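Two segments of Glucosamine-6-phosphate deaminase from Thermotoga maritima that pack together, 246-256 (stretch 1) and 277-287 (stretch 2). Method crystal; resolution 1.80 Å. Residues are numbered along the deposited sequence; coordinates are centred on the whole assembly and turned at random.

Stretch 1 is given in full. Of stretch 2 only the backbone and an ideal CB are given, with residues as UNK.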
ATOM      1  N   SER A 246     -11.543   8.503  -0.041  1.00 14.83           N
ATOM      2  CA  SER A 246     -12.227   7.702  -1.070  1.00 14.36           C
ATOM      3  C   SER A 246     -12.595   8.811  -2.107  1.00 17.66           C
ATOM      4  O   SER A 246     -13.033   9.920  -1.735  1.00 17.47           O
ATOM      5  CB  SER A 246     -13.513   7.059  -0.508  1.00 16.98           C
ATOM      6  OG  SER A 246     -14.152   6.334  -1.552  1.00 17.64           O
ATOM      7  N   THR A 247     -12.476   8.491  -3.389  1.00 16.29           N
ATOM      8  CA  THR A 247     -12.567   9.530  -4.424  1.00 18.16           C
ATOM      9  C   THR A 247     -13.609  10.627  -4.349  1.00 17.60           C
ATOM     10  O   THR A 247     -13.235  11.843  -4.368  1.00 18.44           O
ATOM     11  CB  THR A 247     -12.564   8.849  -5.802  1.00 19.24           C
ATOM     12  OG1 THR A 247     -11.428   7.958  -5.876  1.00 17.68           O
ATOM     13  CG2 THR A 247     -12.404   9.879  -6.931  1.00 19.75           C
ATOM     14  N   LEU A 248     -14.870  10.235  -4.347  1.00 16.92           N
ATOM     15  CA  LEU A 248     -15.959  11.203  -4.336  1.00 17.46           C
ATOM     16  C   LEU A 248     -16.142  11.838  -2.959  1.00 20.29           C
ATOM     17  O   LEU A 248     -16.868  12.837  -2.845  1.00 20.74           O
ATOM     18  CB  LEU A 248     -17.265  10.517  -4.778  1.00 17.67           C
ATOM     19  CG  LEU A 248     -17.141   9.921  -6.177  1.00 18.31           C
ATOM     20  CD1 LEU A 248     -18.397   9.254  -6.565  1.00 20.79           C
ATOM     21  CD2 LEU A 248     -16.717  11.029  -7.164  1.00 21.25           C
ATOM     22  N   GLU A 249     -15.471  11.298  -1.923  1.00 18.45           N
ATOM     23  CA  GLU A 249     -15.640  11.868  -0.569  1.00 17.78           C
ATOM     24  C   GLU A 249     -15.005  13.222  -0.520  1.00 18.40           C
ATOM     25  O   GLU A 249     -15.357  14.030   0.339  1.00 17.75           O
ATOM     26  CB  GLU A 249     -14.929  11.014   0.494  1.00 14.80           C
ATOM     27  CG  GLU A 249     -15.727   9.746   0.789  1.00 11.33           C
ATOM     28  CD  GLU A 249     -17.049  10.065   1.533  1.00 15.46           C
ATOM     29  OE1 GLU A 249     -17.024  10.431   2.744  1.00 21.60           O
ATOM     30  OE2 GLU A 249     -18.107   9.977   0.920  1.00 21.69           O
ATOM     31  N   TYR A 250     -14.046  13.441  -1.423  1.00 20.26           N
ATOM     32  CA  TYR A 250     -13.290  14.675  -1.410  1.00 21.23           C
ATOM     33  C   TYR A 250     -14.165  15.934  -1.547  1.00 18.85           C
ATOM     34  O   TYR A 250     -13.796  16.990  -1.038  1.00 21.54           O
ATOM     35  CB  TYR A 250     -12.169  14.634  -2.480  1.00 22.89           C
ATOM     36  CG  TYR A 250     -11.114  15.715  -2.223  1.00 22.80           C
ATOM     37  CD1 TYR A 250     -10.333  15.691  -1.056  1.00 21.79           C
ATOM     38  CD2 TYR A 250     -10.934  16.775  -3.127  1.00 24.56           C
ATOM     39  CE1 TYR A 250      -9.416  16.659  -0.793  1.00 23.63           C
ATOM     40  CE2 TYR A 250     -10.009  17.783  -2.871  1.00 26.83           C
ATOM     41  CZ  TYR A 250      -9.247  17.723  -1.705  1.00 26.11           C
ATOM     42  OH  TYR A 250      -8.317  18.671  -1.408  1.00 24.37           O
ATOM     43  N   ARG A 251     -15.335  15.831  -2.157  1.00 19.92           N
ATOM     44  CA  ARG A 251     -16.174  17.005  -2.285  1.00 20.20           C
ATOM     45  C   ARG A 251     -16.874  17.354  -0.993  1.00 25.03           C
ATOM     46  O   ARG A 251     -17.321  18.505  -0.834  1.00 21.30           O
ATOM     47  CB  ARG A 251     -17.315  16.787  -3.283  1.00 23.02           C
ATOM     48  CG  ARG A 251     -16.842  16.729  -4.777  1.00 21.29           C
ATOM     49  CD  ARG A 251     -18.107  16.840  -5.651  1.00 24.93           C
ATOM     50  NE  ARG A 251     -17.754  16.911  -7.074  1.00 25.46           N
ATOM     51  CZ  ARG A 251     -17.718  15.853  -7.893  1.00 25.36           C
ATOM     52  NH1 ARG A 251     -18.013  14.618  -7.449  1.00 24.47           N
ATOM     53  NH2 ARG A 251     -17.384  16.032  -9.175  1.00 22.79           N
ATOM     54  N   HIS A 252     -16.990  16.363  -0.090  1.00 21.84           N
ATOM     55  CA  HIS A 252     -17.797  16.570   1.082  1.00 23.32           C
ATOM     56  C   HIS A 252     -17.077  17.183   2.222  1.00 24.76           C
ATOM     57  O   HIS A 252     -17.053  16.664   3.347  1.00 23.35           O
ATOM     58  CB  HIS A 252     -18.479  15.239   1.488  1.00 23.47           C
ATOM     59  CG  HIS A 252     -19.251  14.607   0.391  1.00 18.61           C
ATOM     60  ND1 HIS A 252     -20.618  14.713   0.281  1.00 19.60           N
ATOM     61  CD2 HIS A 252     -18.844  13.861  -0.666  1.00 21.09           C
ATOM     62  CE1 HIS A 252     -21.026  14.052  -0.783  1.00 22.57           C
ATOM     63  NE2 HIS A 252     -19.966  13.525  -1.379  1.00 20.68           N
ATOM     64  N   GLY A 253     -16.417  18.286   1.914  1.00 22.62           N
ATOM     65  CA  GLY A 253     -15.689  18.992   2.942  1.00 21.66           C
ATOM     66  C   GLY A 253     -14.228  19.210   2.749  1.00 22.22           C
ATOM     67  O   GLY A 253     -13.756  20.372   2.778  1.00 22.31           O
ATOM     68  N   PRO A 254     -13.463  18.130   2.521  1.00 20.44           N
ATOM     69  CA  PRO A 254     -12.024  18.202   2.341  1.00 20.96           C
ATOM     70  C   PRO A 254     -11.561  19.196   1.273  1.00 22.25           C
ATOM     71  O   PRO A 254     -10.507  19.799   1.470  1.00 22.85           O
ATOM     72  CB  PRO A 254     -11.639  16.771   1.974  1.00 20.44           C
ATOM     73  CG  PRO A 254     -12.687  15.950   2.738  1.00 16.59           C
ATOM     74  CD  PRO A 254     -13.928  16.729   2.391  1.00 19.61           C
ATOM     75  N   LYS A 255     -12.355  19.397   0.224  1.00 22.22           N
ATOM     76  CA  LYS A 255     -11.849  20.268  -0.864  1.00 23.03           C
ATOM     77  C   LYS A 255     -11.828  21.751  -0.446  1.00 24.53           C
ATOM     78  O   LYS A 255     -11.356  22.636  -1.181  1.00 23.54           O
ATOM     79  CB  LYS A 255     -12.665  20.078  -2.110  1.00 21.06           C
ATOM     80  CG  LYS A 255     -14.114  20.397  -1.941  1.00 21.49           C
ATOM     81  CD  LYS A 255     -14.783  20.638  -3.298  1.00 24.29           C
ATOM     82  CE  LYS A 255     -16.236  20.967  -3.092  1.00 28.00           C
ATOM     83  NZ  LYS A 255     -17.024  21.286  -4.346  1.00 30.57           N
ATOM     84  N   ALA A 256     -12.344  22.032   0.738  1.00 24.43           N
ATOM     85  CA  ALA A 256     -12.281  23.414   1.211  1.00 25.49           C
ATOM     86  C   ALA A 256     -10.818  23.883   1.234  1.00 25.61           C
ATOM     87  O   ALA A 256     -10.541  25.104   1.078  1.00 27.96           O
ATOM     88  CB  ALA A 256     -12.903  23.530   2.661  1.00 27.72           C
ATOM     89  N   UNK A 277     -13.364  12.495 -14.499  1.00 23.40           N
ATOM     90  CA  UNK A 277     -13.012  13.674 -15.258  1.00 26.54           C
ATOM     91  C   UNK A 277     -13.768  14.900 -14.730  1.00 23.96           C
ATOM     92  O   UNK A 277     -13.199  16.010 -14.687  1.00 24.04           O
ATOM     93  CB  UNK A 277     -13.308  13.455 -16.743  1.00 26.54           C
ATOM     94  N   UNK A 278     -15.018  14.707 -14.325  1.00 27.61           N
ATOM     95  CA  UNK A 278     -15.812  15.809 -13.795  1.00 28.62           C
ATOM     96  C   UNK A 278     -15.153  16.331 -12.517  1.00 27.97           C
ATOM     97  O   UNK A 278     -15.024  17.544 -12.326  1.00 25.57           O
ATOM     98  CB  UNK A 278     -17.252  15.366 -13.525  1.00 28.62           C
ATOM     99  N   UNK A 279     -14.701  15.424 -11.645  1.00 24.69           N
ATOM    100  CA  UNK A 279     -14.061  15.859 -10.389  1.00 23.53           C
ATOM    101  C   UNK A 279     -12.714  16.576 -10.681  1.00 25.95           C
ATOM    102  O   UNK A 279     -12.381  17.577 -10.063  1.00 23.21           O
ATOM    103  CB  UNK A 279     -13.833  14.657  -9.470  1.00 23.53           C
ATOM    104  N   UNK A 280     -11.938  16.028 -11.610  1.00 24.26           N
ATOM    105  CA  UNK A 280     -10.688  16.630 -12.005  1.00 26.37           C
ATOM    106  C   UNK A 280     -10.924  18.088 -12.439  1.00 27.95           C
ATOM    107  O   UNK A 280     -10.245  18.997 -11.930  1.00 25.56           O
ATOM    108  CB  UNK A 280     -10.039  15.820 -13.130  1.00 26.37           C
ATOM    109  N   UNK A 281     -11.887  18.304 -13.335  1.00 28.64           N
ATOM    110  CA  UNK A 281     -12.117  19.676 -13.841  1.00 32.07           C
ATOM    111  C   UNK A 281     -12.537  20.585 -12.681  1.00 33.19           C
ATOM    112  O   UNK A 281     -12.113  21.739 -12.596  1.00 30.96           O
ATOM    113  CB  UNK A 281     -13.184  19.684 -14.937  1.00 32.07           C
ATOM    114  N   UNK A 282     -13.342  20.045 -11.762  1.00 32.43           N
ATOM    115  CA  UNK A 282     -13.786  20.842 -10.623  1.00 29.26           C
ATOM    116  C   UNK A 282     -12.588  21.243  -9.740  1.00 29.93           C
ATOM    117  O   UNK A 282     -12.386  22.431  -9.446  1.00 28.61           O
ATOM    118  CB  UNK A 282     -14.817  20.064  -9.803  1.00 29.26           C
ATOM    119  N   UNK A 283     -11.747  20.292  -9.356  1.00 25.71           N
ATOM    120  CA  UNK A 283     -10.604  20.617  -8.545  1.00 26.20           C
ATOM    121  C   UNK A 283      -9.652  21.572  -9.274  1.00 28.94           C
ATOM    122  O   UNK A 283      -9.020  22.447  -8.657  1.00 26.34           O
ATOM    123  CB  UNK A 283      -9.872  19.336  -8.141  1.00 26.20           C
ATOM    124  N   UNK A 284      -9.519  21.383 -10.589  1.00 28.15           N
ATOM    125  CA  UNK A 284      -8.631  22.248 -11.377  1.00 30.26           C
ATOM    126  C   UNK A 284      -9.143  23.697 -11.324  1.00 30.73           C
ATOM    127  O   UNK A 284      -8.367  24.641 -11.202  1.00 33.63           O
ATOM    128  CB  UNK A 284      -8.544  21.761 -12.825  1.00 30.26           C
ATOM    129  N   UNK A 285     -10.445  23.862 -11.384  1.00 29.69           N
ATOM    130  CA  UNK A 285     -11.014  25.199 -11.363  1.00 33.58           C
ATOM    131  C   UNK A 285     -10.843  25.871 -10.012  1.00 36.59           C
ATOM    132  O   UNK A 285     -11.047  27.088  -9.898  1.00 35.52           O
ATOM    133  CB  UNK A 285     -12.498  25.144 -11.731  1.00 33.58           C
ATOM    134  N   UNK A 286     -10.447  25.100  -8.995  1.00 34.79           N
ATOM    135  CA  UNK A 286     -10.241  25.658  -7.673  1.00 32.59           C
ATOM    136  C   UNK A 286      -8.767  25.876  -7.455  1.00 30.93           C
ATOM    137  O   UNK A 286      -8.360  26.342  -6.388  1.00 32.14           O
ATOM    138  CB  UNK A 286     -10.823  24.749  -6.588  1.00 32.59           C
ATOM    139  N   UNK A 287      -7.934  25.514  -8.440  1.00 28.58           N
ATOM    140  CA  UNK A 287      -6.520  25.742  -8.276  1.00 27.91           C
ATOM    141  C   UNK A 287      -5.610  24.540  -8.167  1.00 25.71           C
ATOM    142  O   UNK A 287      -4.402  24.648  -8.199  1.00 26.81           O
ATOM    143  CB  UNK A 287      -6.321  26.597  -7.023  1.00 27.91           C
TER

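Stretch 2 enters as a helix and lays one side against stretch 1. At position 277 the ideal CB has nothing of stretch 1 within reach, so the contact sets no preference; it is Lys 277.

Position 278 points its CA-to-CB bond toward stretch 1, yet the nearest feature is a guanidinium, with Arg 251 NH2 4.4 Å from the ideal CB. A polar or acidic chain could answer that charge, and a long one could turn elsewhere. The residue is Arg 278, whose end leads away.

Position 279 also points toward stretch 1. Its ideal CB lies 3.8 Å from Arg 251 NH2 and 5.2 Å from Leu 248 CD2, with the methyl of Thr 247 beyond, a largely apolar hollow that suits a medium-sized aliphatic chain such as leucine, isoleucine or methionine. Leu 279 occupies it and has the largest area covered in the contact. Its CD2 lies 3.7 Å from Thr 247 CG2 and 4.5 Å from Leu 248 CD2, while CD1 sits over one face of the Arg 251 guanidinium.

Position 280 points away, and 281 sideways with no atom of stretch 1 near its ideal CB; polar chains fit both. Arg 280 reaches one turn on to position 284, and Lys 281 makes no contact with stretch 1.

Position 282 points toward two positive groups, the Arg 251 guanidinium and the Lys 255 ammonium. An acidic residue is strongly favoured, and glutamate offers more reach than aspartate. Glu 282, extended with chi1 and chi2 both t, bridges them: Arg 251 NE donates to Glu 282 OE1 at 2.8 Å with a nearly straight angle of 171°, and Lys 255 NZ donates to Glu 282 OE2 at 2.7 Å.

At 283 the bond runs sideways, with Tyr 250 CE2 5.5 Å from the ideal CB, so a branched or flexible apolar chain could close the gap. Leu 283 does, its CD2 3.8 Å from Tyr 250 CE2 at the ring edge.

Positions 284 and 285 are out of reach and suit polar residues; they are Glu 284, whose OE2 takes Arg 280 NE at 2.8 Å in a salt bridge, and Ser 285. Position 286 points toward the aliphatic part of Lys 255, inviting an apolar chain, and Leu 286 CD1 lies 4.2 Å from Lys 255 CD. Position 287 has phi 113°, where a CB would jam against the preceding carbonyl; Gly 287 closes the helix in a Schellman motif.

Stretch 2 (277-287) KRLRKELESLG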
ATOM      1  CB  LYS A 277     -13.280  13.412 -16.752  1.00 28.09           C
ATOM      2  CG  LYS A 277     -12.239  12.400 -17.336  1.00 29.73           C
ATOM      3  CD  LYS A 277     -10.839  13.039 -17.258  1.00 29.68           C
ATOM      4  CE  LYS A 277      -9.844  12.524 -18.289  1.00 34.54           C
ATOM      5  NZ  LYS A 277      -9.193  11.276 -17.912  1.00 30.53           N
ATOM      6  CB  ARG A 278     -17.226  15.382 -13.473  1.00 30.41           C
ATOM      7  CG  ARG A 278     -18.105  15.110 -14.647  1.00 41.29           C
ATOM      8  CD  ARG A 278     -19.523  14.844 -14.149  1.00 47.34           C
ATOM      9  NE  ARG A 278     -20.444  14.514 -15.237  1.00 55.38           N
ATOM     10  CZ  ARG A 278     -21.771  14.428 -15.099  1.00 58.74           C
ATOM     11  NH1 ARG A 278     -22.341  14.641 -13.908  1.00 60.62           N
ATOM     12  NH2 ARG A 278     -22.538  14.153 -16.157  1.00 59.95           N
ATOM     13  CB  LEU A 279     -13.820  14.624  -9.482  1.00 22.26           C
ATOM     14  CG  LEU A 279     -13.122  14.901  -8.152  1.00 25.49           C
ATOM     15  CD1 LEU A 279     -13.906  15.997  -7.378  1.00 23.87           C
ATOM     16  CD2 LEU A 279     -13.023  13.545  -7.354  1.00 23.33           C
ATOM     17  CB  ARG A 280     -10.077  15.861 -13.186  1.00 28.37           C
ATOM     18  CG  ARG A 280      -8.878  16.565 -13.800  1.00 29.70           C
ATOM     19  CD  ARG A 280      -8.125  15.693 -14.804  1.00 29.43           C
ATOM     20  NE  ARG A 280      -6.924  16.405 -15.246  1.00 29.90           N
ATOM     21  CZ  ARG A 280      -5.756  15.847 -15.553  1.00 31.33           C
ATOM     22  NH1 ARG A 280      -5.563  14.533 -15.480  1.00 30.96           N
ATOM     23  NH2 ARG A 280      -4.754  16.627 -15.930  1.00 35.04           N
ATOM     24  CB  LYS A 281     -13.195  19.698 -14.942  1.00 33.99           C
ATOM     25  CG  LYS A 281     -14.578  19.175 -14.529  1.00 38.37           C
ATOM     26  CD  LYS A 281     -15.383  20.175 -13.652  1.00 43.99           C
ATOM     27  CE  LYS A 281     -16.655  19.585 -13.018  1.00 41.54           C
ATOM     28  NZ  LYS A 281     -17.669  19.197 -14.021  1.00 49.66           N
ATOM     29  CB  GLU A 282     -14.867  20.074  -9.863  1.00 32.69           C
ATOM     30  CG  GLU A 282     -15.428  20.826  -8.647  1.00 33.74           C
ATOM     31  CD  GLU A 282     -16.362  19.979  -7.811  1.00 33.40           C
ATOM     32  OE1 GLU A 282     -17.258  19.347  -8.387  1.00 35.13           O
ATOM     33  OE2 GLU A 282     -16.198  19.957  -6.570  1.00 37.32           O
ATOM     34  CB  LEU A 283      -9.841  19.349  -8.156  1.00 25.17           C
ATOM     35  CG  LEU A 283     -10.719  18.352  -7.395  1.00 26.89           C
ATOM     36  CD1 LEU A 283      -9.883  17.168  -6.952  1.00 25.39           C
ATOM     37  CD2 LEU A 283     -11.386  19.063  -6.221  1.00 28.87           C
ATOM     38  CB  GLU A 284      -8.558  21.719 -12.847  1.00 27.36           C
ATOM     39  CG  GLU A 284      -7.506  20.578 -13.009  1.00 27.32           C
ATOM     40  CD  GLU A 284      -7.503  19.896 -14.391  1.00 27.29           C
ATOM     41  OE1 GLU A 284      -8.462  20.087 -15.125  1.00 32.59           O
ATOM     42  OE2 GLU A 284      -6.539  19.156 -14.701  1.00 30.58           O
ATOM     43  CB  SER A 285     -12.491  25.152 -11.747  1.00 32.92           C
ATOM     44  OG  SER A 285     -13.300  24.704 -10.659  1.00 35.43           O
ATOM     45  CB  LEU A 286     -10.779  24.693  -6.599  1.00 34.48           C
ATOM     46  CG  LEU A 286     -12.260  24.361  -6.760  1.00 35.48           C
ATOM     47  CD1 LEU A 286     -12.690  23.349  -5.684  1.00 33.36           C
ATOM     48  CD2 LEU A 286     -13.081  25.631  -6.671  1.00 36.89           C
TER
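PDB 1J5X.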